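Local coordinates for protein succinate--CoA ligase subunit alpha (Campylobacter jejuni, PDB 6MEL) that forms the alpha subunit of a succinate--CoA ligase, in which a Rossmann-like CoA-binding domain precedes a second alpha/beta domain of the CoA-ligase family, at residues A187-L192 with A219-E224; A239-R244 with A250-A255. All coordinates share one frame; numbering follows the deposited sequence.

Contact 1: A187-L192 with A219-E224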
ATOM      1  N   ALA A 187     -10.632  -9.106  -9.460  1.00 38.86           N
ATOM      2  CA  ALA A 187     -10.484  -7.693  -9.794  1.00 40.07           C
ATOM      3  C   ALA A 187     -11.391  -7.309 -10.980  1.00 38.32           C
ATOM      4  O   ALA A 187     -12.443  -7.868 -11.157  1.00 39.70           O
ATOM      5  CB  ALA A 187      -9.025  -7.428 -10.048  1.00 40.59           C
ATOM      6  N   TYR A 188     -10.954  -6.361 -11.808  1.00 37.17           N
ATOM      7  CA  TYR A 188     -11.818  -5.754 -12.817  1.00 36.73           C
ATOM      8  C   TYR A 188     -12.245  -6.796 -13.851  1.00 37.69           C
ATOM      9  O   TYR A 188     -13.425  -6.902 -14.178  1.00 38.12           O
ATOM     10  CB  TYR A 188     -11.117  -4.561 -13.493  1.00 36.67           C
ATOM     11  CG  TYR A 188     -10.716  -3.508 -12.501  1.00 36.93           C
ATOM     12  CD1 TYR A 188     -11.669  -2.736 -11.853  1.00 36.74           C
ATOM     13  CD2 TYR A 188      -9.391  -3.354 -12.117  1.00 37.71           C
ATOM     14  CE1 TYR A 188     -11.317  -1.824 -10.878  1.00 35.57           C
ATOM     15  CE2 TYR A 188      -9.025  -2.438 -11.151  1.00 36.80           C
ATOM     16  CZ  TYR A 188      -9.988  -1.658 -10.539  1.00 37.48           C
ATOM     17  OH  TYR A 188      -9.610  -0.708  -9.624  1.00 38.47           O
ATOM     18  N   LYS A 189     -11.302  -7.577 -14.379  1.00 40.96           N
ATOM     19  CA  LYS A 189     -11.628  -8.473 -15.517  1.00 42.92           C
ATOM     20  C   LYS A 189     -12.697  -9.486 -15.127  1.00 43.08           C
ATOM     21  O   LYS A 189     -13.661  -9.650 -15.844  1.00 43.45           O
ATOM     22  CB  LYS A 189     -10.416  -9.283 -15.970  1.00 45.98           C
ATOM     23  CG  LYS A 189      -9.380  -8.454 -16.696  1.00 48.59           C
ATOM     24  CD  LYS A 189      -8.164  -9.257 -17.125  1.00 50.05           C
ATOM     25  CE  LYS A 189      -7.387  -8.422 -18.126  1.00 54.53           C
ATOM     26  NZ  LYS A 189      -6.065  -9.023 -18.411  1.00 61.17           N
ATOM     27  N   GLU A 190     -12.493 -10.167 -13.993  1.00 41.95           N
ATOM     28  CA  GLU A 190     -13.387 -11.232 -13.550  1.00 43.01           C
ATOM     29  C   GLU A 190     -14.763 -10.653 -13.216  1.00 42.95           C
ATOM     30  O   GLU A 190     -15.796 -11.222 -13.579  1.00 44.14           O
ATOM     31  CB  GLU A 190     -12.844 -11.937 -12.306  1.00 47.48           C
ATOM     32  CG  GLU A 190     -11.497 -12.624 -12.521  1.00 50.58           C
ATOM     33  CD  GLU A 190     -10.222 -11.794 -12.327  1.00 54.09           C
ATOM     34  OE1 GLU A 190     -10.219 -10.504 -12.118  1.00 45.53           O
ATOM     35  OE2 GLU A 190      -9.188 -12.454 -12.356  1.00 66.20           O
ATOM     36  N   LEU A 191     -14.782  -9.513 -12.513  1.00 40.68           N
ATOM     37  CA  LEU A 191     -16.032  -8.953 -12.070  1.00 39.92           C
ATOM     38  C   LEU A 191     -16.771  -8.267 -13.223  1.00 38.84           C
ATOM     39  O   LEU A 191     -18.004  -8.317 -13.288  1.00 39.83           O
ATOM     40  CB  LEU A 191     -15.771  -8.006 -10.900  1.00 40.52           C
ATOM     41  CG  LEU A 191     -15.269  -8.714  -9.643  1.00 38.48           C
ATOM     42  CD1 LEU A 191     -14.942  -7.719  -8.549  1.00 38.85           C
ATOM     43  CD2 LEU A 191     -16.307  -9.687  -9.140  1.00 38.74           C
ATOM     44  N   LEU A 192     -16.046  -7.626 -14.136  1.00 38.37           N
ATOM     45  CA  LEU A 192     -16.699  -7.051 -15.338  1.00 39.88           C
ATOM     46  C   LEU A 192     -17.369  -8.171 -16.151  1.00 41.57           C
ATOM     47  O   LEU A 192     -18.505  -7.993 -16.606  1.00 42.10           O
ATOM     48  CB  LEU A 192     -15.694  -6.286 -16.194  1.00 40.35           C
ATOM     49  CG  LEU A 192     -15.212  -4.948 -15.665  1.00 38.30           C
ATOM     50  CD1 LEU A 192     -13.944  -4.532 -16.366  1.00 41.25           C
ATOM     51  CD2 LEU A 192     -16.257  -3.862 -15.841  1.00 41.61           C
ATOM     52  N   ALA A 219      -8.464  -1.986 -19.686  1.00 39.66           N
ATOM     53  CA  ALA A 219      -8.997  -1.106 -20.728  1.00 42.99           C
ATOM     54  C   ALA A 219      -9.197  -1.888 -22.043  1.00 43.86           C
ATOM     55  O   ALA A 219     -10.273  -1.918 -22.619  1.00 40.13           O
ATOM     56  CB  ALA A 219      -8.093   0.061 -20.909  1.00 41.86           C
ATOM     57  N   LYS A 220      -8.161  -2.593 -22.468  1.00 47.94           N
ATOM     58  CA  LYS A 220      -8.230  -3.373 -23.679  1.00 50.84           C
ATOM     59  C   LYS A 220      -9.238  -4.508 -23.511  1.00 49.97           C
ATOM     60  O   LYS A 220     -10.026  -4.784 -24.401  1.00 47.83           O
ATOM     61  CB  LYS A 220      -6.867  -3.973 -23.984  1.00 56.85           C
ATOM     62  CG  LYS A 220      -6.819  -4.700 -25.314  1.00 64.42           C
ATOM     63  CD  LYS A 220      -5.626  -5.580 -25.390  1.00 71.48           C
ATOM     64  CE  LYS A 220      -4.799  -5.275 -26.612  1.00 77.40           C
ATOM     65  NZ  LYS A 220      -4.069  -6.503 -26.989  1.00 86.74           N
ATOM     66  N   PHE A 221      -9.198  -5.148 -22.342  1.00 45.98           N
ATOM     67  CA  PHE A 221     -10.113  -6.186 -22.026  1.00 43.63           C
ATOM     68  C   PHE A 221     -11.560  -5.696 -22.197  1.00 43.80           C
ATOM     69  O   PHE A 221     -12.390  -6.439 -22.709  1.00 44.42           O
ATOM     70  CB  PHE A 221      -9.850  -6.720 -20.625  1.00 45.14           C
ATOM     71  CG  PHE A 221     -10.858  -7.737 -20.175  1.00 45.39           C
ATOM     72  CD1 PHE A 221     -10.662  -9.084 -20.446  1.00 48.89           C
ATOM     73  CD2 PHE A 221     -12.028  -7.344 -19.545  1.00 46.31           C
ATOM     74  CE1 PHE A 221     -11.617 -10.020 -20.061  1.00 49.47           C
ATOM     75  CE2 PHE A 221     -12.980  -8.280 -19.162  1.00 46.67           C
ATOM     76  CZ  PHE A 221     -12.764  -9.613 -19.412  1.00 49.53           C
ATOM     77  N   ILE A 222     -11.886  -4.504 -21.684  1.00 43.24           N
ATOM     78  CA  ILE A 222     -13.239  -3.936 -21.807  1.00 43.62           C
ATOM     79  C   ILE A 222     -13.615  -3.803 -23.302  1.00 47.19           C
ATOM     80  O   ILE A 222     -14.673  -4.271 -23.753  1.00 42.86           O
ATOM     81  CB  ILE A 222     -13.352  -2.612 -21.026  1.00 41.84           C
ATOM     82  CG1 ILE A 222     -13.420  -2.879 -19.518  1.00 41.34           C
ATOM     83  CG2 ILE A 222     -14.560  -1.799 -21.482  1.00 41.22           C
ATOM     84  CD1 ILE A 222     -12.950  -1.720 -18.683  1.00 40.80           C
ATOM     85  N   LYS A 223     -12.730  -3.181 -24.078  1.00 48.83           N
ATOM     86  CA  LYS A 223     -12.978  -2.983 -25.492  1.00 51.40           C
ATOM     87  C   LYS A 223     -13.340  -4.312 -26.165  1.00 49.31           C
ATOM     88  O   LYS A 223     -14.270  -4.373 -26.896  1.00 50.02           O
ATOM     89  CB  LYS A 223     -11.733  -2.395 -26.159  1.00 56.41           C
ATOM     90  CG  LYS A 223     -11.890  -2.107 -27.650  1.00 58.37           C
ATOM     91  CD  LYS A 223     -12.920  -1.044 -27.904  1.00 62.81           C
ATOM     92  CE  LYS A 223     -12.822  -0.518 -29.320  1.00 70.53           C
ATOM     93  NZ  LYS A 223     -14.153  -0.110 -29.818  1.00 73.13           N
ATOM     94  N   GLU A 224     -12.587  -5.368 -25.865  1.00 50.14           N
ATOM     95  CA  GLU A 224     -12.715  -6.639 -26.522  1.00 53.82           C
ATOM     96  C   GLU A 224     -13.852  -7.490 -25.943  1.00 53.91           C
ATOM     97  O   GLU A 224     -14.324  -8.361 -26.629  1.00 50.51           O
ATOM     98  CB  GLU A 224     -11.380  -7.386 -26.490  1.00 55.16           C
ATOM     99  CG  GLU A 224     -10.427  -6.873 -27.560  1.00 61.44           C
ATOM    100  CD  GLU A 224      -8.957  -7.249 -27.422  1.00 64.06           C
ATOM    101  OE1 GLU A 224      -8.646  -8.166 -26.643  1.00 70.12           O
ATOM    102  OE2 GLU A 224      -8.116  -6.610 -28.098  1.00 73.16           O
TER
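The carbonyl oxygen of Lys189 lies above the plane of the Phe221 ring, beyond its CE2-CZ side, 3.7 Å from Phe221 CE2, and also takes a hydrogen bond from Ser193 OG of its own helix. The aliphatic part of Lys189 lies over one face of the same ring: Lys189 CG stands 4.0 Å from the centroid, 14° off the normal, in a CH-pi contact. Phe221 can present that face because its CG is anti to the backbone N (chi1 175°), while the extended lysine chain carries CE on to 3.9 Å from Phe221 CB. A long chain suits this border, greasy along the ring and charged at its exposed end. The two helices, 188-197 and 214-225, come before and after strand 203-209 in the chain and pack side by side against a mostly parallel sheet of an alpha/beta domain, their local axes 24° from parallel and 10.4 Å apart. Deeper, next to the sheet, branched aliphatic residues replace the lysine. Leu192 CD1 meets Ile222 CG1 at 3.6 Å, and its CB lies at the edge of the Phe221 ring. Leu192 also touches Ile151 and Ile204, and Ile222 touches Met206, so both are buried against strands. At the start of the first helix, Glu190 OE1 accepts a hydrogen bond from N of the N-cap residue Ala187 at 3.0 Å, approached from well above the carboxylate plane.

Contact 2: A239-R244 with A250-A255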
ATOM      1  N   ALA A 239      -1.141  12.469  -6.619  1.00 41.25           N
ATOM      2  CA  ALA A 239      -0.211  11.783  -5.689  1.00 42.21           C
ATOM      3  C   ALA A 239       1.242  11.993  -6.137  1.00 42.58           C
ATOM      4  O   ALA A 239       1.549  11.886  -7.317  1.00 43.45           O
ATOM      5  CB  ALA A 239      -0.553  10.312  -5.553  1.00 41.51           C
ATOM      6  N   PRO A 240       2.185  12.260  -5.221  1.00 42.59           N
ATOM      7  CA  PRO A 240       3.607  12.276  -5.567  1.00 45.99           C
ATOM      8  C   PRO A 240       4.092  10.854  -5.872  1.00 47.84           C
ATOM      9  O   PRO A 240       3.495   9.900  -5.408  1.00 44.88           O
ATOM     10  CB  PRO A 240       4.311  12.818  -4.316  1.00 46.97           C
ATOM     11  CG  PRO A 240       3.349  12.564  -3.179  1.00 47.13           C
ATOM     12  CD  PRO A 240       1.957  12.489  -3.784  1.00 46.83           C
ATOM     13  N   LYS A 241       5.122  10.745  -6.708  1.00 46.96           N
ATOM     14  CA  LYS A 241       5.661   9.509  -7.144  1.00 50.73           C
ATOM     15  C   LYS A 241       6.371   8.864  -5.968  1.00 47.09           C
ATOM     16  O   LYS A 241       6.944   9.565  -5.187  1.00 45.92           O
ATOM     17  CB  LYS A 241       6.759   9.726  -8.192  1.00 61.80           C
ATOM     18  CG  LYS A 241       6.346  10.211  -9.574  1.00 71.58           C
ATOM     19  CD  LYS A 241       7.451   9.978 -10.642  1.00 78.41           C
ATOM     20  CE  LYS A 241       8.018   8.553 -10.704  1.00 87.93           C
ATOM     21  NZ  LYS A 241       7.151   7.559 -11.417  1.00 86.93           N
ATOM     22  N   GLY A 242       6.391   7.534  -5.911  1.00 45.56           N
ATOM     23  CA  GLY A 242       7.241   6.824  -4.972  1.00 46.80           C
ATOM     24  C   GLY A 242       6.807   6.967  -3.525  1.00 47.48           C
ATOM     25  O   GLY A 242       7.574   6.673  -2.648  1.00 44.48           O
ATOM     26  N   LYS A 243       5.565   7.386  -3.270  1.00 46.17           N
ATOM     27  CA  LYS A 243       5.072   7.583  -1.877  1.00 47.35           C
ATOM     28  C   LYS A 243       3.760   6.818  -1.659  1.00 42.53           C
ATOM     29  O   LYS A 243       2.827   6.974  -2.443  1.00 40.04           O
ATOM     30  CB  LYS A 243       4.798   9.074  -1.648  1.00 51.18           C
ATOM     31  CG  LYS A 243       5.793   9.802  -0.786  1.00 59.92           C
ATOM     32  CD  LYS A 243       5.565   9.414   0.640  1.00 70.19           C
ATOM     33  CE  LYS A 243       6.343  10.281   1.601  1.00 70.99           C
ATOM     34  NZ  LYS A 243       6.833   9.450   2.721  1.00 78.35           N
ATOM     35  N   ARG A 244       3.686   6.035  -0.592  1.00 39.69           N
ATOM     36  CA  ARG A 244       2.476   5.315  -0.217  1.00 41.64           C
ATOM     37  C   ARG A 244       1.398   6.300   0.251  1.00 39.63           C
ATOM     38  O   ARG A 244       1.630   7.119   1.126  1.00 40.25           O
ATOM     39  CB  ARG A 244       2.794   4.301   0.880  1.00 44.64           C
ATOM     40  CG  ARG A 244       1.584   3.549   1.427  1.00 47.28           C
ATOM     41  CD  ARG A 244       1.886   2.505   2.503  1.00 50.41           C
ATOM     42  NE  ARG A 244       2.522   3.104   3.680  1.00 57.18           N
ATOM     43  CZ  ARG A 244       1.909   3.801   4.678  1.00 68.03           C
ATOM     44  NH1 ARG A 244       0.588   3.959   4.737  1.00 65.68           N
ATOM     45  NH2 ARG A 244       2.649   4.366   5.626  1.00 61.98           N
ATOM     46  N   ALA A 250      -1.068   1.591  -2.836  1.00 36.35           N
ATOM     47  CA  ALA A 250      -1.237   2.876  -3.489  1.00 35.79           C
ATOM     48  C   ALA A 250       0.094   3.618  -3.533  1.00 36.15           C
ATOM     49  O   ALA A 250       0.309   4.566  -2.778  1.00 36.28           O
ATOM     50  CB  ALA A 250      -2.300   3.698  -2.802  1.00 36.42           C
ATOM     51  N   ILE A 251       0.938   3.225  -4.479  1.00 37.30           N
ATOM     52  CA  ILE A 251       2.259   3.793  -4.613  1.00 39.47           C
ATOM     53  C   ILE A 251       2.640   3.749  -6.094  1.00 39.99           C
ATOM     54  O   ILE A 251       2.439   2.740  -6.756  1.00 37.07           O
ATOM     55  CB  ILE A 251       3.273   3.090  -3.689  1.00 41.88           C
ATOM     56  CG1 ILE A 251       4.673   3.671  -3.903  1.00 47.76           C
ATOM     57  CG2 ILE A 251       3.274   1.580  -3.869  1.00 46.26           C
ATOM     58  CD1 ILE A 251       5.628   3.375  -2.753  1.00 52.31           C
ATOM     59  N   VAL A 252       3.068   4.892  -6.621  1.00 39.25           N
ATOM     60  CA  VAL A 252       3.491   5.003  -8.013  1.00 40.98           C
ATOM     61  C   VAL A 252       4.998   4.713  -8.077  1.00 44.29           C
ATOM     62  O   VAL A 252       5.806   5.539  -7.640  1.00 42.36           O
ATOM     63  CB  VAL A 252       3.172   6.393  -8.577  1.00 41.87           C
ATOM     64  CG1 VAL A 252       3.650   6.538 -10.015  1.00 46.37           C
ATOM     65  CG2 VAL A 252       1.692   6.732  -8.512  1.00 43.20           C
ATOM     66  N   GLY A 253       5.352   3.517  -8.558  1.00 47.17           N
ATOM     67  CA  GLY A 253       6.761   3.090  -8.757  1.00 51.43           C
ATOM     68  C   GLY A 253       7.286   3.421 -10.148  1.00 53.80           C
ATOM     69  O   GLY A 253       8.422   3.742 -10.289  1.00 66.92           O
ATOM     70  N   SER A 254       6.446   3.329 -11.177  1.00 56.27           N
ATOM     71  CA  SER A 254       6.807   3.691 -12.567  1.00 57.70           C
ATOM     72  C   SER A 254       5.602   4.343 -13.260  1.00 59.82           C
ATOM     73  O   SER A 254       4.489   4.259 -12.748  1.00 50.53           O
ATOM     74  CB  SER A 254       7.255   2.475 -13.312  1.00 57.64           C
ATOM     75  OG  SER A 254       6.230   1.501 -13.290  1.00 63.24           O
ATOM     76  N   ALA A 255       5.834   4.969 -14.424  1.00 54.00           N
ATOM     77  CA  ALA A 255       4.870   5.887 -15.049  1.00 57.60           C
ATOM     78  C   ALA A 255       3.541   5.185 -15.362  1.00 49.06           C
ATOM     79  O   ALA A 255       2.487   5.809 -15.245  1.00 52.04           O
ATOM     80  CB  ALA A 255       5.467   6.528 -16.296  1.00 59.71           C
TER
HETATM   81  O   HOH W   1       3.068   7.357  -5.045  1.00 40.81           O
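Psi of 149° at Lys241 turns the next peptide so that Gly242 N donates to Val252 O at 2.7 Å, in the carbonyl plane; the positive phi of Gly242 (70°), easy for glycine, then completes the type II turn Pro240-Lys243. Lys241 bends at chi3 (51°) and again at chi4, which folds its chain back until NZ comes 3.9 Å from Val252 CG1. Ile251, with CG1 anti to its backbone N, slides its end alongside the turn, CD1 lying 3.8 Å from Gly242 O. The two segments run roughly antiparallel without forming a regular ladder. Between them a water takes over part of the pairing: it donates to Pro240 O and Lys243 O, each at 2.6 Å, and accepts from Val252 N at 2.9 Å. Further along, Arg244 CA makes a CA-H...O contact of 3.4 Å with Ala250 O. Two other basic chains lead away from the pairing: Arg244 NH1 bonds Gly246 O, and Lys243 NZ forms a salt bridge with an acidic side chain of another protein chain. Both segments belong to the long loop between strand 230-235 and helix 259-268, with Ala239 and Val252 resting on Ile210 just beyond strand 203-209.

Both contacts lie within the CoA-ligase domain but serve different levels of the fold. Contact 1 joins two helices and is partly buried, its inner side resting on the sheet; contact 2 is a surface contact that folds one loop back on itself. Their chemistry follows: regular helices satisfy their own backbones, leaving side chains to meet through CH-pi and aliphatic packing, whereas the irregular loop depends on a backbone hydrogen bond and a bridging water. They share no element, and their nearest atoms are about 11 Å apart. Strand 230-235 links them in sequence, following helix 214-225 and leading into the loop; of the two contacts, only contact 2 touches another protein chain.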